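Local coordinates for uncharacterized protein (Legionella longbeachae NSW150, PDB 4JZA) that is a phosphoinositide phosphatase, probably removing phosphate from phosphatidylinositol 3-phosphate of the host cell, at residues A370-D382 with H545-A558. Numbering follows the deposited sequence.
Sequences AKRYRSSHIATRD and HSYGSCVSGKDRKA
The ring of Y373 has S546 O in plane at its edge. The H545 ring leans against it obliquely, with centroids 5.0 Å apart and planes at 41°; H545 CE1 comes nearest, 3.3 Å from Y373 CD1. The Y547 ring carries S375 CB and a water at its edge. The same water bonds to Y547 OH, S549 OG and I378 N, and lies over one face of the H377 imidazole, offset toward its rim. The R374 guanidinium uses NH2 to bond G553 O at 2.9 Å, in the carbonyl plane of G553 but 17° out of the guanidinium plane. A bend at chi3 (-42°) turns the R374 chain to this carbonyl.

The backbones pair in parallel. Y373 N bonds S546 O at 2.9 Å, and G548 N bonds Y373 O at 3.2 Å. Y373 and Y547 share one sheet face; R374 lies on the other. One water joins Y373 O, S546 OG and K557 NZ. S546 OG also bonds Q536, and K557 pairs with E560.

Past the strands, the loops stay in touch. S376 OG donates to S552 O at 2.8 Å, from above the carbonyl plane. H377 N donates to V551 O at 3.2 Å.

Residues C550 to R556 match the CX5R signature of cysteine-dependent phosphatases. This loop follows a strand and leads into a helix, consistent with a phosphate-binding P-loop. R374, at the end of strand 365-374, and S376 and H377 after it thus bond this probable active-site loop.

R374 NH1 pairs with D164, and R372 with D565 of helix 556-574. In the mixed sheet, strands 365-374 and 545-549 are neighbours, flanked by 352-359 and 412-416. Helix 524-542 packs on R372 and S546, while helix 441-454 packs on H377 and I378.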
ATOM      1  N   ALA A 370      27.882  14.574   3.438  1.00 43.87           N
ATOM      2  CA  ALA A 370      27.803  13.137   3.791  1.00 42.71           C
ATOM      3  C   ALA A 370      26.398  12.541   3.430  1.00 42.96           C
ATOM      4  O   ALA A 370      25.440  13.258   3.057  1.00 38.92           O
ATOM      5  CB  ALA A 370      28.062  12.937   5.288  1.00 40.82           C
ATOM      6  N   LYS A 371      26.335  11.217   3.544  1.00 43.59           N
ATOM      7  CA  LYS A 371      25.115  10.445   3.455  1.00 44.39           C
ATOM      8  C   LYS A 371      24.145  10.819   4.557  1.00 46.58           C
ATOM      9  O   LYS A 371      24.546  10.931   5.709  1.00 47.19           O
ATOM     10  CB  LYS A 371      25.422   8.952   3.419  1.00 44.10           C
ATOM     11  CG  LYS A 371      25.926   8.593   2.036  1.00 47.39           C
ATOM     12  CD  LYS A 371      26.439   7.184   1.878  1.00 54.71           C
ATOM     13  CE  LYS A 371      27.157   7.098   0.530  1.00 63.19           C
ATOM     14  NZ  LYS A 371      27.070   5.730  -0.069  1.00 68.35           N
ATOM     15  N   ARG A 372      22.898  11.132   4.160  1.00 46.22           N
ATOM     16  CA  ARG A 372      21.815  11.418   5.081  1.00 46.75           C
ATOM     17  C   ARG A 372      20.767  10.348   4.790  1.00 46.30           C
ATOM     18  O   ARG A 372      20.344  10.159   3.649  1.00 41.80           O
ATOM     19  CB  ARG A 372      21.266  12.832   4.884  1.00 47.63           C
ATOM     20  CG  ARG A 372      22.262  13.918   5.300  1.00 49.12           C
ATOM     21  CD  ARG A 372      22.549  14.907   4.184  1.00 45.70           C
ATOM     22  NE  ARG A 372      21.386  15.713   3.906  1.00 44.41           N
ATOM     23  CZ  ARG A 372      21.149  16.339   2.760  1.00 45.58           C
ATOM     24  NH1 ARG A 372      22.000  16.287   1.749  1.00 44.06           N
ATOM     25  NH2 ARG A 372      20.036  17.046   2.635  1.00 47.32           N
ATOM     26  N   TYR A 373      20.357   9.641   5.831  1.00 44.17           N
ATOM     27  CA  TYR A 373      19.522   8.461   5.686  1.00 44.10           C
ATOM     28  C   TYR A 373      18.038   8.723   5.900  1.00 37.85           C
ATOM     29  O   TYR A 373      17.648   9.471   6.775  1.00 38.54           O
ATOM     30  CB  TYR A 373      20.031   7.344   6.598  1.00 47.16           C
ATOM     31  CG  TYR A 373      21.465   6.963   6.319  1.00 48.10           C
ATOM     32  CD1 TYR A 373      22.509   7.710   6.828  1.00 48.61           C
ATOM     33  CD2 TYR A 373      21.774   5.868   5.537  1.00 45.77           C
ATOM     34  CE1 TYR A 373      23.816   7.375   6.570  1.00 46.23           C
ATOM     35  CE2 TYR A 373      23.083   5.529   5.278  1.00 45.08           C
ATOM     36  CZ  TYR A 373      24.098   6.290   5.797  1.00 45.97           C
ATOM     37  OH  TYR A 373      25.403   5.964   5.548  1.00 44.82           O
ATOM     38  N   ARG A 374      17.220   8.113   5.055  1.00 34.95           N
ATOM     39  CA  ARG A 374      15.786   8.335   5.048  1.00 34.14           C
ATOM     40  C   ARG A 374      15.034   7.018   5.033  1.00 35.13           C
ATOM     41  O   ARG A 374      15.504   6.039   4.490  1.00 35.53           O
ATOM     42  CB  ARG A 374      15.406   9.132   3.808  1.00 33.97           C
ATOM     43  CG  ARG A 374      16.048   8.603   2.542  1.00 35.33           C
ATOM     44  CD  ARG A 374      15.784   9.497   1.357  1.00 36.69           C
ATOM     45  NE  ARG A 374      14.413   9.969   1.338  1.00 37.80           N
ATOM     46  CZ  ARG A 374      13.871  10.621   0.323  1.00 40.56           C
ATOM     47  NH1 ARG A 374      14.581  10.871  -0.754  1.00 44.52           N
ATOM     48  NH2 ARG A 374      12.622  11.023   0.388  1.00 43.15           N
ATOM     49  N   SER A 375      13.863   7.002   5.645  1.00 36.68           N
ATOM     50  CA  SER A 375      12.995   5.838   5.644  1.00 36.64           C
ATOM     51  C   SER A 375      11.573   6.253   5.985  1.00 37.57           C
ATOM     52  O   SER A 375      11.330   7.382   6.356  1.00 39.28           O
ATOM     53  CB  SER A 375      13.496   4.771   6.617  1.00 37.33           C
ATOM     54  OG  SER A 375      12.954   4.952   7.909  1.00 37.33           O
ATOM     55  N   SER A 376      10.635   5.333   5.835  1.00 42.06           N
ATOM     56  CA  SER A 376       9.307   5.497   6.389  1.00 40.67           C
ATOM     57  C   SER A 376       9.413   5.410   7.903  1.00 43.54           C
ATOM     58  O   SER A 376      10.323   4.795   8.431  1.00 42.87           O
ATOM     59  CB  SER A 376       8.373   4.416   5.872  1.00 41.01           C
ATOM     60  OG  SER A 376       8.184   4.541   4.485  1.00 40.66           O
ATOM     61  N   HIS A 377       8.487   6.044   8.599  1.00 43.10           N
ATOM     62  CA  HIS A 377       8.541   6.132  10.040  1.00 43.24           C
ATOM     63  C   HIS A 377       8.876   4.762  10.597  1.00 40.80           C
ATOM     64  O   HIS A 377       8.428   3.814  10.082  1.00 41.79           O
ATOM     65  CB  HIS A 377       7.193   6.617  10.607  1.00 42.76           C
ATOM     66  CG  HIS A 377       7.317   7.217  11.973  1.00 43.50           C
ATOM     67  ND1 HIS A 377       7.204   6.472  13.119  1.00 44.34           N
ATOM     68  CD2 HIS A 377       7.617   8.471  12.371  1.00 43.80           C
ATOM     69  CE1 HIS A 377       7.391   7.249  14.165  1.00 44.72           C
ATOM     70  NE2 HIS A 377       7.630   8.473  13.738  1.00 44.60           N
ATOM     71  N   ILE A 378       9.681   4.667  11.639  1.00 43.12           N
ATOM     72  CA  ILE A 378      10.104   3.345  12.184  1.00 43.79           C
ATOM     73  C   ILE A 378       8.941   2.511  12.733  1.00 43.61           C
ATOM     74  O   ILE A 378       9.015   1.292  12.784  1.00 40.32           O
ATOM     75  CB  ILE A 378      11.165   3.493  13.309  1.00 43.13           C
ATOM     76  CG1 ILE A 378      10.725   4.505  14.378  1.00 41.92           C
ATOM     77  CG2 ILE A 378      12.509   3.948  12.750  1.00 42.01           C
ATOM     78  CD1 ILE A 378      11.439   4.304  15.690  1.00 42.31           C
ATOM     79  N   ALA A 379       7.861   3.175  13.125  1.00 47.10           N
ATOM     80  CA  ALA A 379       6.697   2.482  13.659  1.00 48.27           C
ATOM     81  C   ALA A 379       5.706   2.282  12.541  1.00 47.57           C
ATOM     82  O   ALA A 379       5.678   3.058  11.571  1.00 48.64           O
ATOM     83  CB  ALA A 379       6.068   3.288  14.766  1.00 48.15           C
ATOM     84  N   THR A 380       4.877   1.254  12.651  1.00 46.26           N
ATOM     85  CA  THR A 380       3.982   0.941  11.528  1.00 46.02           C
ATOM     86  C   THR A 380       2.532   1.350  11.776  1.00 43.03           C
ATOM     87  O   THR A 380       1.898   0.870  12.685  1.00 45.70           O
ATOM     88  CB  THR A 380       4.105  -0.526  11.096  1.00 44.49           C
ATOM     89  OG1 THR A 380       3.051  -0.824  10.192  1.00 43.36           O
ATOM     90  CG2 THR A 380       4.052  -1.460  12.300  1.00 45.69           C
ATOM     91  N   ARG A 381       2.026   2.267  10.960  1.00 43.32           N
ATOM     92  CA  ARG A 381       0.599   2.597  10.952  1.00 44.25           C
ATOM     93  C   ARG A 381      -0.312   1.396  10.615  1.00 42.16           C
ATOM     94  O   ARG A 381      -1.495   1.409  10.927  1.00 46.41           O
ATOM     95  CB  ARG A 381       0.317   3.732   9.943  1.00 45.35           C
ATOM     96  CG  ARG A 381       0.496   3.308   8.491  1.00 47.49           C
ATOM     97  CD  ARG A 381       0.057   4.386   7.510  1.00 48.93           C
ATOM     98  NE  ARG A 381      -1.325   4.798   7.759  1.00 51.06           N
ATOM     99  CZ  ARG A 381      -1.838   6.011   7.492  1.00 58.01           C
ATOM    100  NH1 ARG A 381      -1.110   7.013   6.952  1.00 52.09           N
ATOM    101  NH2 ARG A 381      -3.117   6.241   7.812  1.00 63.65           N
ATOM    102  N   ASP A 382       0.231   0.382   9.963  1.00 40.25           N
ATOM    103  CA  ASP A 382      -0.540  -0.778   9.559  1.00 42.48           C
ATOM    104  C   ASP A 382      -0.776  -1.774  10.723  1.00 43.89           C
ATOM    105  O   ASP A 382      -1.631  -2.674  10.633  1.00 43.41           O
ATOM    106  CB  ASP A 382       0.147  -1.508   8.383  1.00 42.48           C
ATOM    107  CG  ASP A 382       0.102  -0.719   7.041  1.00 46.21           C
ATOM    108  OD1 ASP A 382      -0.533   0.368   6.961  1.00 48.67           O
ATOM    109  OD2 ASP A 382       0.704  -1.212   6.046  1.00 45.80           O
ATOM    110  N   HIS A 545      25.434  10.897  12.965  1.00 50.30           N
ATOM    111  CA  HIS A 545      24.614  10.144  12.035  1.00 49.12           C
ATOM    112  C   HIS A 545      23.291  10.868  11.781  1.00 45.83           C
ATOM    113  O   HIS A 545      22.526  11.130  12.711  1.00 44.46           O
ATOM    114  CB  HIS A 545      24.331   8.772  12.624  1.00 50.93           C
ATOM    115  CG  HIS A 545      23.484   7.900  11.751  1.00 53.44           C
ATOM    116  ND1 HIS A 545      23.814   7.553  10.475  1.00 49.39           N
ATOM    117  CD2 HIS A 545      22.314   7.300  11.983  1.00 49.10           C
ATOM    118  CE1 HIS A 545      22.884   6.769   9.960  1.00 46.45           C
ATOM    119  NE2 HIS A 545      21.976   6.578  10.869  1.00 47.22           N
ATOM    120  N   SER A 546      23.040  11.174  10.515  1.00 44.79           N
ATOM    121  CA  SER A 546      21.840  11.911  10.072  1.00 46.65           C
ATOM    122  C   SER A 546      20.730  10.978   9.610  1.00 41.56           C
ATOM    123  O   SER A 546      20.862  10.319   8.611  1.00 40.68           O
ATOM    124  CB  SER A 546      22.208  12.861   8.935  1.00 47.37           C
ATOM    125  OG  SER A 546      21.054  13.308   8.293  1.00 47.56           O
ATOM    126  N   TYR A 547      19.664  10.888  10.386  1.00 42.25           N
ATOM    127  CA  TYR A 547      18.499  10.089  10.017  1.00 44.84           C
ATOM    128  C   TYR A 547      17.230  10.877  10.286  1.00 47.90           C
ATOM    129  O   TYR A 547      17.131  11.633  11.285  1.00 50.92           O
ATOM    130  CB  TYR A 547      18.427   8.723  10.760  1.00 44.79           C
ATOM    131  CG  TYR A 547      17.093   8.017  10.529  1.00 43.90           C
ATOM    132  CD1 TYR A 547      16.807   7.364   9.306  1.00 44.52           C
ATOM    133  CD2 TYR A 547      16.093   8.086  11.471  1.00 42.29           C
ATOM    134  CE1 TYR A 547      15.574   6.745   9.069  1.00 41.21           C
ATOM    135  CE2 TYR A 547      14.868   7.495  11.253  1.00 43.40           C
ATOM    136  CZ  TYR A 547      14.600   6.824  10.037  1.00 43.12           C
ATOM    137  OH  TYR A 547      13.342   6.278   9.825  1.00 39.79           O
ATOM    138  N   GLY A 548      16.243  10.671   9.416  1.00 47.37           N
ATOM    139  CA  GLY A 548      14.915  11.223   9.656  1.00 44.07           C
ATOM    140  C   GLY A 548      13.846  10.581   8.811  1.00 41.39           C
ATOM    141  O   GLY A 548      14.137   9.802   7.902  1.00 39.68           O
ATOM    142  N   SER A 549      12.597  10.856   9.175  1.00 40.77           N
ATOM    143  CA  SER A 549      11.461  10.407   8.416  1.00 40.27           C
ATOM    144  C   SER A 549      10.300  11.350   8.610  1.00 40.89           C
ATOM    145  O   SER A 549      10.250  12.097   9.581  1.00 41.47           O
ATOM    146  CB  SER A 549      11.043   9.042   8.882  1.00 39.45           C
ATOM    147  OG  SER A 549      10.494   9.148  10.168  1.00 42.49           O
ATOM    148  N   CYS A 550       9.386  11.318   7.650  1.00 39.06           N
ATOM    149  CA  CYS A 550       8.025  11.752   7.850  1.00 37.70           C
ATOM    150  C   CYS A 550       7.235  10.452   7.928  1.00 39.23           C
ATOM    151  O   CYS A 550       7.834   9.428   8.106  1.00 42.51           O
ATOM    152  CB  CYS A 550       7.586  12.613   6.692  1.00 35.98           C
ATOM    153  SG  CYS A 550       7.818  11.872   5.064  0.95 33.20           S
ATOM    154  N   VAL A 551       5.917  10.459   7.827  1.00 38.17           N
ATOM    155  CA  VAL A 551       5.186   9.200   7.997  1.00 39.88           C
ATOM    156  C   VAL A 551       5.584   8.191   6.903  1.00 40.26           C
ATOM    157  O   VAL A 551       5.782   7.017   7.174  1.00 39.59           O
ATOM    158  CB  VAL A 551       3.638   9.405   7.973  1.00 39.34           C
ATOM    159  CG1 VAL A 551       2.914   8.074   7.949  1.00 36.73           C
ATOM    160  CG2 VAL A 551       3.171  10.210   9.183  1.00 40.70           C
ATOM    161  N   SER A 552       5.636   8.645   5.662  1.00 39.79           N
ATOM    162  CA  SER A 552       5.946   7.782   4.540  1.00 38.92           C
ATOM    163  C   SER A 552       7.397   7.890   4.076  1.00 42.41           C
ATOM    164  O   SER A 552       7.865   7.045   3.328  1.00 46.66           O
ATOM    165  CB  SER A 552       5.113   8.204   3.359  1.00 38.55           C
ATOM    166  OG  SER A 552       5.524   9.495   2.926  1.00 37.71           O
ATOM    167  N   GLY A 553       8.061   8.971   4.445  1.00 43.61           N
ATOM    168  CA  GLY A 553       9.428   9.194   4.037  1.00 44.04           C
ATOM    169  C   GLY A 553       9.569   9.751   2.637  1.00 44.67           C
ATOM    170  O   GLY A 553      10.675   9.907   2.153  1.00 41.39           O
ATOM    171  N   LYS A 554       8.460  10.035   1.968  1.00 40.36           N
ATOM    172  CA  LYS A 554       8.550  10.605   0.636  1.00 41.58           C
ATOM    173  C   LYS A 554       8.069  12.037   0.517  1.00 42.91           C
ATOM    174  O   LYS A 554       8.202  12.640  -0.534  1.00 43.24           O
ATOM    175  CB  LYS A 554       7.819   9.733  -0.379  1.00 38.65           C
ATOM    176  CG  LYS A 554       6.597   9.032   0.161  1.00 39.43           C
ATOM    177  CD  LYS A 554       5.818   8.384  -0.962  1.00 39.56           C
ATOM    178  CE  LYS A 554       4.357   8.221  -0.598  1.00 39.32           C
ATOM    179  NZ  LYS A 554       3.576   9.451  -0.867  1.00 42.17           N
ATOM    180  N   ASP A 555       7.505  12.585   1.580  1.00 42.33           N
ATOM    181  CA  ASP A 555       6.847  13.874   1.454  1.00 40.81           C
ATOM    182  C   ASP A 555       7.488  15.022   2.215  1.00 37.72           C
ATOM    183  O   ASP A 555       8.237  15.788   1.643  1.00 35.40           O
ATOM    184  CB  ASP A 555       5.364  13.731   1.765  1.00 40.16           C
ATOM    185  CG  ASP A 555       4.678  12.783   0.817  1.00 45.69           C
ATOM    186  OD1 ASP A 555       4.849  12.941  -0.400  1.00 53.46           O
ATOM    187  OD2 ASP A 555       3.979  11.868   1.273  1.00 46.66           O
ATOM    188  N   ARG A 556       7.220  15.127   3.502  1.00 34.33           N
ATOM    189  CA  ARG A 556       7.828  16.176   4.287  1.00 33.95           C
ATOM    190  C   ARG A 556       9.332  15.988   4.290  1.00 34.70           C
ATOM    191  O   ARG A 556      10.088  16.945   4.242  1.00 34.84           O
ATOM    192  CB  ARG A 556       7.260  16.198   5.695  1.00 35.04           C
ATOM    193  CG  ARG A 556       5.978  16.993   5.788  1.00 37.79           C
ATOM    194  CD  ARG A 556       5.533  17.195   7.218  1.00 39.16           C
ATOM    195  NE  ARG A 556       6.359  18.175   7.898  1.00 40.60           N
ATOM    196  CZ  ARG A 556       6.233  18.496   9.174  1.00 41.57           C
ATOM    197  NH1 ARG A 556       5.309  17.919   9.910  1.00 42.18           N
ATOM    198  NH2 ARG A 556       7.029  19.391   9.710  1.00 44.34           N
ATOM    199  N   LYS A 557       9.751  14.737   4.345  1.00 35.06           N
ATOM    200  CA  LYS A 557      11.153  14.383   4.330  1.00 38.09           C
ATOM    201  C   LYS A 557      11.830  14.811   3.038  1.00 39.67           C
ATOM    202  O   LYS A 557      12.966  15.247   3.048  1.00 41.74           O
ATOM    203  CB  LYS A 557      11.309  12.882   4.527  1.00 40.47           C
ATOM    204  CG  LYS A 557      12.743  12.424   4.674  1.00 42.97           C
ATOM    205  CD  LYS A 557      13.401  13.083   5.864  1.00 45.44           C
ATOM    206  CE  LYS A 557      14.876  12.756   5.905  1.00 48.01           C
ATOM    207  NZ  LYS A 557      15.575  13.582   6.918  1.00 54.94           N
ATOM    208  N   ALA A 558      11.134  14.661   1.925  1.00 40.78           N
ATOM    209  CA  ALA A 558      11.656  15.094   0.644  1.00 41.71           C
ATOM    210  C   ALA A 558      11.859  16.596   0.639  1.00 42.78           C
ATOM    211  O   ALA A 558      12.812  17.094   0.080  1.00 44.91           O
ATOM    212  CB  ALA A 558      10.724  14.687  -0.475  1.00 42.30           C
TER
HETATM  213  O   HOH W   1      25.043  10.859   8.520  1.00 30.90           O
HETATM  214  O   HOH W   2      18.450  12.388   7.617  1.00 41.61           O
HETATM  215  O   HOH W   3      10.366  11.601  -2.129  1.00 34.49           O
HETATM  216  O   HOH W   4      12.712   7.855   2.743  1.00 36.96           O
HETATM  217  O   HOH W   5      11.443   7.147  11.651  1.00 38.41           O